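PDB 3UN7: penicillin-binding protein A from Mycobacterium tuberculosis, which probably cross-links the peptidoglycan of the cell wall as a penicillin-binding D,D-transpeptidase and takes part in regulating cell length. Local coordinates for residues N51-Y55 against Q114-W118; M272-F276 against R359-S363; M374-E378 against Q391-K395; T408-Y414 against V429-A435. One frame throughout, in Å; residues are numbered along the deposited sequence.

Contact 1 of 4, residues N51-Y55 against Q114-W118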
# COMPACT_ATOMS: atom_id res chain seq x y z
N ASN A 51 -6.99 -16.44 11.86
CA ASN A 51 -6.90 -16.36 10.40
C ASN A 51 -5.48 -15.89 10.06
O ASN A 51 -5.28 -14.77 9.56
CB ASN A 51 -7.98 -15.43 9.82
CG ASN A 51 -8.22 -15.65 8.34
OD1 ASN A 51 -7.48 -16.38 7.68
ND2 ASN A 51 -9.29 -15.04 7.81
N PRO A 52 -4.49 -16.77 10.32
CA PRO A 52 -3.13 -16.31 10.60
C PRO A 52 -2.39 -15.67 9.41
O PRO A 52 -1.85 -14.57 9.56
CB PRO A 52 -2.41 -17.57 11.09
CG PRO A 52 -3.19 -18.72 10.50
CD PRO A 52 -4.59 -18.25 10.29
N GLU A 53 -2.38 -16.32 8.25
CA GLU A 53 -1.62 -15.78 7.10
C GLU A 53 -2.22 -14.46 6.61
O GLU A 53 -1.50 -13.50 6.28
CB GLU A 53 -1.53 -16.80 5.94
CG GLU A 53 -0.79 -18.09 6.31
CD GLU A 53 -0.45 -18.96 5.10
OE1 GLU A 53 -0.69 -18.54 3.95
OE2 GLU A 53 0.08 -20.08 5.31
N VAL A 54 -3.55 -14.42 6.57
CA VAL A 54 -4.27 -13.25 6.10
C VAL A 54 -3.91 -11.99 6.90
O VAL A 54 -3.60 -10.95 6.30
CB VAL A 54 -5.79 -13.45 6.13
CG1 VAL A 54 -6.50 -12.15 5.71
CG2 VAL A 54 -6.19 -14.60 5.20
N TYR A 55 -3.94 -12.09 8.24
CA TYR A 55 -3.69 -10.91 9.10
C TYR A 55 -2.28 -10.78 9.67
O TYR A 55 -2.02 -9.88 10.45
CB TYR A 55 -4.73 -10.84 10.24
CG TYR A 55 -6.13 -10.65 9.72
CD1 TYR A 55 -6.94 -11.75 9.46
CD2 TYR A 55 -6.63 -9.37 9.45
CE1 TYR A 55 -8.25 -11.59 8.96
CE2 TYR A 55 -7.94 -9.20 8.96
CZ TYR A 55 -8.72 -10.32 8.71
OH TYR A 55 -9.98 -10.19 8.21
N GLN A 114 -9.93 -6.99 3.77
CA GLN A 114 -8.69 -7.74 3.94
C GLN A 114 -8.78 -9.14 3.28
O GLN A 114 -7.87 -9.55 2.55
CB GLN A 114 -8.37 -7.89 5.43
CG GLN A 114 -7.04 -8.59 5.71
CD GLN A 114 -5.88 -7.62 5.80
OE1 GLN A 114 -6.06 -6.42 5.66
NE2 GLN A 114 -4.68 -8.15 6.04
N GLN A 115 -9.88 -9.85 3.56
CA GLN A 115 -10.13 -11.18 3.02
C GLN A 115 -10.24 -11.16 1.50
O GLN A 115 -9.65 -12.02 0.85
CB GLN A 115 -11.37 -11.83 3.65
CG GLN A 115 -11.50 -13.35 3.40
CD GLN A 115 -10.42 -14.15 4.12
OE1 GLN A 115 -10.21 -13.97 5.32
NE2 GLN A 115 -9.71 -15.02 3.39
N ALA A 116 -10.93 -10.17 0.94
CA ALA A 116 -11.02 -10.04 -0.52
C ALA A 116 -9.66 -9.79 -1.16
O ALA A 116 -9.35 -10.37 -2.19
CB ALA A 116 -12.01 -8.95 -0.91
N GLY A 117 -8.85 -8.93 -0.56
CA GLY A 117 -7.52 -8.65 -1.10
C GLY A 117 -6.67 -9.90 -1.06
O GLY A 117 -6.05 -10.27 -2.06
N TRP A 118 -6.65 -10.55 0.10
CA TRP A 118 -5.95 -11.81 0.28
C TRP A 118 -6.41 -12.84 -0.74
O TRP A 118 -5.58 -13.41 -1.45
CB TRP A 118 -6.15 -12.39 1.69
CG TRP A 118 -5.53 -13.77 1.84
CD1 TRP A 118 -6.18 -14.97 1.85
CD2 TRP A 118 -4.13 -14.07 1.97
NE1 TRP A 118 -5.27 -16.00 1.99
CE2 TRP A 118 -4.01 -15.47 2.07
CE3 TRP A 118 -2.97 -13.30 2.01
CZ2 TRP A 118 -2.78 -16.12 2.21
CZ3 TRP A 118 -1.73 -13.94 2.15
CH2 TRP A 118 -1.65 -15.33 2.25
O HOH W 1 -8.41 -17.33 5.10
O HOH W 2 -11.15 -12.31 7.22
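Two direct hydrogen bonds, both made by glutamine side chains, join the start of helix 52-59 to helix 111-123. Gln114 NE2 donates to the backbone Val54 O at 3.0 Å; the same amide nitrogen also bonds Leu146 O in strand 143-149, so Gln114 links three elements. At the next residue, Gln115 OE1 accepts from Asn51 ND2 at 2.9 Å. Asn51 occupies the N-cap position but spends its side chain on this interhelical bond rather than on capping.

Water extends the polar layer. Water 1 donates to Asn51 OD1 (2.9 Å) and accepts from Gln115 NE2 (3.2 Å), while water 2 joins Gln115 OE1 (2.7 Å) to Tyr55 OH (2.6 Å).

Apolar packing centres on Val54, the residue with most surface covered. Its CG2 sits 3.5 Å from the centroid of the five-membered ring of Trp118, 15° off the normal, a CH-pi contact over the indole face. Its CG1 meets Gln114 CG at 3.6 Å, and Tyr55 CE2 approaches Gln114 CG to 3.4 Å from another direction.

Helix 111-123 in turn packs through Gln114 and Trp118 on strand 143-149, an outer strand of the five-stranded sheet. This is consistent with packing between domains: a helix of the region related to PBP dimerisation domains is joined, through helix 111-123, to the transpeptidase fold.

Contact 2 of 4, residues M272-F276 against R359-S363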
# COMPACT_ATOMS: atom_id res chain seq x y z
N MET A 272 6.76 18.01 -6.27
CA MET A 272 5.46 17.31 -6.31
C MET A 272 5.54 15.95 -5.61
O MET A 272 4.62 15.58 -4.87
CB MET A 272 4.92 17.17 -7.73
CG MET A 272 3.47 16.67 -7.77
SD MET A 272 2.33 17.72 -6.83
CE MET A 272 2.41 19.25 -7.75
N ALA A 273 6.62 15.21 -5.86
CA ALA A 273 6.89 13.96 -5.14
C ALA A 273 6.83 14.18 -3.63
O ALA A 273 6.19 13.42 -2.92
CB ALA A 273 8.26 13.40 -5.56
N ARG A 274 7.48 15.24 -3.15
CA ARG A 274 7.48 15.59 -1.74
C ARG A 274 6.08 15.96 -1.24
O ARG A 274 5.66 15.53 -0.16
CB ARG A 274 8.45 16.75 -1.47
CG ARG A 274 8.92 16.84 -0.03
CD ARG A 274 10.17 15.98 0.21
NE ARG A 274 11.42 16.59 -0.27
CZ ARG A 274 11.96 16.39 -1.47
NH1 ARG A 274 11.37 15.60 -2.37
NH2 ARG A 274 13.09 17.00 -1.79
N ALA A 275 5.35 16.73 -2.04
CA ALA A 275 3.98 17.12 -1.69
C ALA A 275 3.10 15.87 -1.48
O ALA A 275 2.16 15.89 -0.70
CB ALA A 275 3.40 18.01 -2.78
N PHE A 276 3.43 14.80 -2.20
CA PHE A 276 2.68 13.56 -2.12
C PHE A 276 3.30 12.56 -1.16
O PHE A 276 2.94 11.38 -1.19
CB PHE A 276 2.53 12.93 -3.50
CG PHE A 276 1.34 13.41 -4.25
CD1 PHE A 276 0.07 12.87 -4.00
CD2 PHE A 276 1.46 14.41 -5.21
CE1 PHE A 276 -1.05 13.30 -4.72
CE2 PHE A 276 0.34 14.85 -5.94
CZ PHE A 276 -0.91 14.31 -5.69
N ARG A 359 -1.30 17.11 5.11
CA ARG A 359 -0.73 18.01 4.10
C ARG A 359 -1.68 18.18 2.92
O ARG A 359 -2.40 17.25 2.55
CB ARG A 359 0.60 17.41 3.61
CG ARG A 359 1.35 18.25 2.60
CD ARG A 359 2.58 17.49 2.11
NE ARG A 359 3.76 18.35 1.96
CZ ARG A 359 3.86 19.41 1.15
NH1 ARG A 359 2.84 19.81 0.38
NH2 ARG A 359 5.01 20.08 1.11
N ARG A 360 -1.71 19.38 2.33
CA ARG A 360 -2.32 19.53 1.02
C ARG A 360 -1.25 19.32 -0.05
O ARG A 360 -0.27 20.07 -0.12
CB ARG A 360 -3.00 20.90 0.83
CG ARG A 360 -3.55 21.07 -0.58
CD ARG A 360 -4.42 22.31 -0.77
NE ARG A 360 -5.79 22.13 -0.28
CZ ARG A 360 -6.73 21.37 -0.86
NH1 ARG A 360 -7.94 21.31 -0.31
NH2 ARG A 360 -6.48 20.69 -1.98
N ALA A 361 -1.44 18.29 -0.87
CA ALA A 361 -0.48 17.94 -1.91
C ALA A 361 -0.69 18.78 -3.16
O ALA A 361 0.26 19.17 -3.84
CB ALA A 361 -0.59 16.47 -2.25
N VAL A 362 -1.95 19.07 -3.44
CA VAL A 362 -2.34 19.59 -4.73
C VAL A 362 -3.66 20.35 -4.53
O VAL A 362 -4.42 20.03 -3.61
CB VAL A 362 -2.45 18.39 -5.73
CG1 VAL A 362 -3.89 17.91 -5.94
CG2 VAL A 362 -1.72 18.67 -6.99
N SER A 363 -3.91 21.38 -5.34
CA SER A 363 -5.11 22.19 -5.23
C SER A 363 -6.35 21.33 -5.54
O SER A 363 -6.20 20.27 -6.16
CB SER A 363 -5.04 23.36 -6.20
OG SER A 363 -5.10 22.89 -7.53
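Ala275, near the C-terminal end of helix 266-275, is the residue most covered here. Its small side chain lets the chain after strand 357-360 come close: Ala275 CA and Ala361 CA lie 4.5 Å apart, Ala275 CB and Ala361 CB 4.3 Å. Ala275 O is 3.2 Å from Ala361 CB and 3.3 Å from Arg359 CD, contacts of packing without any hydrogen bond between the segments.

Ala361, the second centre, is held between this helix end and the residue that follows it. Its CB lies 3.9 Å from the centroid of the Phe276 ring and only 2° off the normal, a CH-pi contact almost exactly over the face. The Met272 sulphur adds a flank, with SD 4.2 Å from Val362 CG2.

Arg359 covers the outer side. One face of its guanidinium lies over Ala275 CA, and NH1 reaches to 3.7 Å from Ala275 CB. Arg359 NH1 also makes a weak hydrogen bond to Arg360 O (3.2 Å).

Nearby, Met272 rests on helix 196-205 and Phe276 touches both that helix and helix 317-328. Backbone bonds of Arg359 to Thr333 and of Ala361 to Gly331 pair segment 359-363 with strand 332-334 and the residue before it, in a two-stranded sheet.

Contact 3 of 4, residues M374-E378 against Q391-K395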
# COMPACT_ATOMS: atom_id res chain seq x y z
N MET A 374 -7.91 9.94 -14.47
CA MET A 374 -7.94 8.59 -13.92
C MET A 374 -9.25 7.87 -14.19
O MET A 374 -9.27 6.66 -14.41
CB MET A 374 -7.58 8.63 -12.43
CG MET A 374 -6.12 8.93 -12.20
SD MET A 374 -5.70 9.11 -10.44
CE MET A 374 -5.82 7.41 -9.86
N VAL A 375 -10.36 8.60 -14.19
CA VAL A 375 -11.64 8.03 -14.68
C VAL A 375 -11.49 7.60 -16.15
O VAL A 375 -11.94 6.51 -16.55
CB VAL A 375 -12.82 9.01 -14.49
CG1 VAL A 375 -14.06 8.55 -15.29
CG2 VAL A 375 -13.17 9.13 -13.00
N GLY A 376 -10.83 8.43 -16.95
CA GLY A 376 -10.58 8.11 -18.36
C GLY A 376 -9.69 6.88 -18.52
O GLY A 376 -9.99 6.01 -19.33
N ALA A 377 -8.60 6.82 -17.76
CA ALA A 377 -7.69 5.66 -17.79
C ALA A 377 -8.39 4.35 -17.40
O ALA A 377 -8.16 3.30 -18.01
CB ALA A 377 -6.50 5.90 -16.90
N GLU A 378 -9.26 4.41 -16.39
CA GLU A 378 -9.96 3.20 -15.96
C GLU A 378 -10.77 2.64 -17.13
O GLU A 378 -10.78 1.43 -17.36
CB GLU A 378 -10.87 3.47 -14.76
CG GLU A 378 -11.90 2.35 -14.48
CD GLU A 378 -11.31 1.11 -13.80
OE1 GLU A 378 -10.08 1.03 -13.57
OE2 GLU A 378 -12.10 0.19 -13.50
N GLN A 391 -18.31 4.08 -10.55
CA GLN A 391 -17.28 4.71 -11.37
C GLN A 391 -15.96 4.67 -10.62
O GLN A 391 -15.85 5.13 -9.48
CB GLN A 391 -17.67 6.16 -11.67
CG GLN A 391 -16.81 6.83 -12.71
CD GLN A 391 -17.19 8.28 -12.91
OE1 GLN A 391 -17.25 9.07 -11.96
NE2 GLN A 391 -17.43 8.65 -14.17
N ILE A 392 -14.94 4.11 -11.27
CA ILE A 392 -13.64 3.93 -10.64
C ILE A 392 -12.66 4.85 -11.36
O ILE A 392 -12.68 4.93 -12.59
CB ILE A 392 -13.15 2.47 -10.75
CG1 ILE A 392 -14.06 1.53 -9.96
CG2 ILE A 392 -11.69 2.31 -10.27
CD1 ILE A 392 -13.73 0.05 -10.15
N ALA A 393 -11.83 5.56 -10.59
CA ALA A 393 -10.71 6.32 -11.11
C ALA A 393 -9.50 5.45 -10.84
O ALA A 393 -9.32 4.99 -9.71
CB ALA A 393 -10.58 7.66 -10.38
N SER A 394 -8.66 5.24 -11.84
CA SER A 394 -7.53 4.36 -11.65
C SER A 394 -6.32 4.73 -12.50
O SER A 394 -6.41 5.58 -13.39
CB SER A 394 -7.95 2.92 -11.98
OG SER A 394 -8.07 2.74 -13.39
N LYS A 395 -5.20 4.08 -12.21
CA LYS A 395 -4.04 4.07 -13.10
C LYS A 395 -3.42 2.67 -13.01
O LYS A 395 -3.03 2.24 -11.93
CB LYS A 395 -3.02 5.14 -12.70
CG LYS A 395 -1.87 5.29 -13.71
CD LYS A 395 -2.36 6.03 -14.97
CE LYS A 395 -1.29 6.10 -16.06
NZ LYS A 395 -0.97 4.76 -16.61
O HOH W 3 -13.87 5.19 -15.08
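Gln391 opens the crossing at its margin, where NE2 packs 3.6 Å from Val375 CG1. At Ile392 the backbone carbonyl faces helix 364-379: Ile392 O lies 3.2 Å from Glu378 CB and shares water 3 with Val375 O, the water donating to both at 2.8 Å. Ala393 and Val375 have the nearest CA atoms, 4.1 Å apart; Ala393 CB packs against Met374 CB (3.8 Å) and Val375 CG2 (4.0 Å).

Ser394 bonds the helix twice. Its N donates to Met374 O at 3.0 Å and a nearly straight 174°, although that carbonyl already accepts the helical bond from Glu378 N, and its OG donates to Glu378 OE1 at 2.6 Å. Lys395 touches the helix through its backbone, with N 4.1 Å from Met374 CE, and sends its amine elsewhere, to Ser252. It is the lysine of the KTG motif of penicillin-recognising enzymes.

The axes of helix segment 374-378 and strand segment 393-395 cross at 72° and approach to 5.4 Å. Beside the edge strand 393-399, strand 411-418 continues the sheet; Tyr414 OH also bonds Glu378 OE1. Glu378 OE2 forms a salt bridge with Arg451 of helix 446-458, while Met374 and Lys395 both pack on Phe249 of helix 245-251.

Contact 4 of 4, residues T408-Y414 against V429-A435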
# COMPACT_ATOMS: atom_id res chain seq x y z
N THR A 408 13.81 -9.24 -16.98
CA THR A 408 13.02 -9.69 -15.84
C THR A 408 11.57 -9.21 -16.00
O THR A 408 11.35 -8.05 -16.39
CB THR A 408 13.65 -9.23 -14.49
OG1 THR A 408 15.05 -9.55 -14.49
CG2 THR A 408 13.02 -9.93 -13.31
N PRO A 409 10.58 -10.10 -15.76
CA PRO A 409 9.18 -9.69 -15.86
C PRO A 409 8.94 -8.49 -14.94
O PRO A 409 9.25 -8.56 -13.75
CB PRO A 409 8.40 -10.91 -15.35
CG PRO A 409 9.32 -12.05 -15.50
CD PRO A 409 10.71 -11.51 -15.34
N PRO A 410 8.46 -7.37 -15.50
CA PRO A 410 8.17 -6.19 -14.69
C PRO A 410 7.05 -6.42 -13.67
O PRO A 410 6.28 -7.37 -13.81
CB PRO A 410 7.74 -5.16 -15.74
CG PRO A 410 8.40 -5.63 -17.00
CD PRO A 410 8.25 -7.11 -16.93
N HIS A 411 6.98 -5.56 -12.66
CA HIS A 411 5.89 -5.56 -11.69
C HIS A 411 4.61 -5.02 -12.33
O HIS A 411 4.67 -4.26 -13.28
CB HIS A 411 6.24 -4.68 -10.50
CG HIS A 411 7.49 -5.08 -9.78
ND1 HIS A 411 7.82 -6.40 -9.55
CD2 HIS A 411 8.48 -4.34 -9.23
CE1 HIS A 411 8.97 -6.45 -8.89
NE2 HIS A 411 9.39 -5.21 -8.68
N ALA A 412 3.46 -5.39 -11.77
CA ALA A 412 2.19 -4.86 -12.26
C ALA A 412 1.54 -4.13 -11.10
O ALA A 412 1.40 -4.70 -10.02
CB ALA A 412 1.29 -5.98 -12.73
N TRP A 413 1.17 -2.88 -11.34
CA TRP A 413 0.57 -2.02 -10.35
C TRP A 413 -0.83 -1.63 -10.80
O TRP A 413 -1.08 -1.45 -11.99
CB TRP A 413 1.33 -0.71 -10.25
CG TRP A 413 2.61 -0.67 -9.46
CD1 TRP A 413 3.88 -0.73 -9.96
CD2 TRP A 413 2.74 -0.43 -8.05
NE1 TRP A 413 4.80 -0.60 -8.94
CE2 TRP A 413 4.13 -0.40 -7.76
CE3 TRP A 413 1.82 -0.27 -7.00
CZ2 TRP A 413 4.62 -0.21 -6.46
CZ3 TRP A 413 2.32 -0.08 -5.68
CH2 TRP A 413 3.70 -0.05 -5.43
N TYR A 414 -1.72 -1.44 -9.82
CA TYR A 414 -3.01 -0.79 -10.03
C TYR A 414 -3.23 0.11 -8.83
O TYR A 414 -3.15 -0.35 -7.70
CB TYR A 414 -4.12 -1.83 -10.09
CG TYR A 414 -5.54 -1.34 -10.35
CD1 TYR A 414 -5.94 -0.95 -11.64
CD2 TYR A 414 -6.49 -1.33 -9.33
CE1 TYR A 414 -7.26 -0.55 -11.88
CE2 TYR A 414 -7.78 -0.94 -9.56
CZ TYR A 414 -8.16 -0.54 -10.82
OH TYR A 414 -9.46 -0.16 -11.02
N VAL A 429 -2.51 -2.01 -5.59
CA VAL A 429 -2.18 -3.42 -5.77
C VAL A 429 -0.82 -3.44 -6.41
O VAL A 429 -0.59 -2.78 -7.43
CB VAL A 429 -3.19 -4.12 -6.69
CG1 VAL A 429 -2.80 -5.59 -6.93
CG2 VAL A 429 -4.58 -4.01 -6.12
N LEU A 430 0.10 -4.17 -5.79
CA LEU A 430 1.35 -4.50 -6.45
C LEU A 430 1.45 -6.01 -6.62
O LEU A 430 1.40 -6.75 -5.63
CB LEU A 430 2.55 -3.95 -5.67
CG LEU A 430 3.85 -4.59 -6.18
CD1 LEU A 430 4.40 -3.86 -7.42
CD2 LEU A 430 4.84 -4.64 -5.06
N VAL A 431 1.57 -6.45 -7.88
CA VAL A 431 1.85 -7.85 -8.19
C VAL A 431 3.28 -7.93 -8.70
O VAL A 431 3.57 -7.48 -9.83
CB VAL A 431 0.90 -8.44 -9.27
CG1 VAL A 431 1.28 -9.87 -9.55
CG2 VAL A 431 -0.57 -8.36 -8.81
N GLU A 432 4.16 -8.47 -7.88
CA GLU A 432 5.57 -8.62 -8.26
C GLU A 432 5.69 -9.58 -9.45
O GLU A 432 5.11 -10.67 -9.46
CB GLU A 432 6.39 -9.13 -7.07
CG GLU A 432 6.44 -8.14 -5.91
CD GLU A 432 7.50 -8.47 -4.88
OE1 GLU A 432 8.60 -8.91 -5.27
OE2 GLU A 432 7.23 -8.27 -3.68
N ASN A 433 6.44 -9.14 -10.46
CA ASN A 433 6.65 -9.89 -11.70
C ASN A 433 5.34 -10.22 -12.43
O ASN A 433 5.28 -11.18 -13.19
CB ASN A 433 7.49 -11.15 -11.45
CG ASN A 433 8.94 -10.83 -11.11
OD1 ASN A 433 9.21 -10.00 -10.25
ND2 ASN A 433 9.88 -11.48 -11.78
N GLY A 434 4.31 -9.42 -12.19
CA GLY A 434 2.96 -9.71 -12.67
C GLY A 434 2.67 -9.09 -14.03
O GLY A 434 1.57 -9.27 -14.57
N ALA A 435 3.64 -8.35 -14.56
CA ALA A 435 3.46 -7.68 -15.85
C ALA A 435 3.10 -8.59 -17.02
O ALA A 435 3.59 -9.71 -17.16
CB ALA A 435 4.66 -6.82 -16.20
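The apolar centre lies on both faces of an antiparallel strand pair. On one, Trp413 and Leu430 form a non-hydrogen-bonded pair, and Leu430 CD1 sits 3.7 Å from the centroid of the five-membered indole ring, a CH-pi contact over its face. On the other, Ala412 CB meets Val431 CB at 4.3 Å and Tyr414 CB meets Val429 CB at 4.2 Å, with Tyr414 and both valines packed on helix 446-458.

Between the two faces, backbone hydrogen bonds join the strands. Ala412 and Val431 exchange two (Ala412 N to Val431 O 2.9 Å, Val431 N to Ala412 O 2.8 Å), as do Tyr414 and Val429 (Tyr414 N to Val429 O 3.0 Å, Val429 N to Tyr414 O 2.8 Å).

From Val431 to Gly434 the chain makes a type II beta turn, at the end of the hairpin away from its connecting loop, with Asn433 at positive phi. A CB on Gly434 would collide with Val431 CG1. The pairing is carried on differently: Asn433 N donates to His411 ND1 (3.2 Å), and Ala435 N to Pro410 O (2.9 Å). Outermost, the Asn433 side chain lies against Thr408 and Pro409.

Strands 411-418 and 425-431 form a beta hairpin in the antiparallel sheet of the penicillin-recognising transpeptidase fold. The turn begins the loop leading to helix 446-458, and Trp413 bonds Pro190 O near the active site.

Contacts 3 and 4 share one antiparallel sheet and meet directly: Glu378 OE1 lies 2.9 Å from Tyr414 OH, a probable hydrogen bond, and Ser394 CB packs 3.5 Å from Tyr414 CE1. Both border the active site, the side chains of Lys395 and Trp413 lying about 4 and 7 Å from that of Ser193, the acyl-ester nucleophile by similarity. Contact 2 leads into contact 3 along the chain, strand 357-360 being followed by helix 364-379; their nearest atoms are about 8 Å apart. Contact 1 stands apart at the N-terminal side, its centre 32 Å from that of contact 2 across the chain's centre, yet its nearest atoms come within about 7 Å of contact 4.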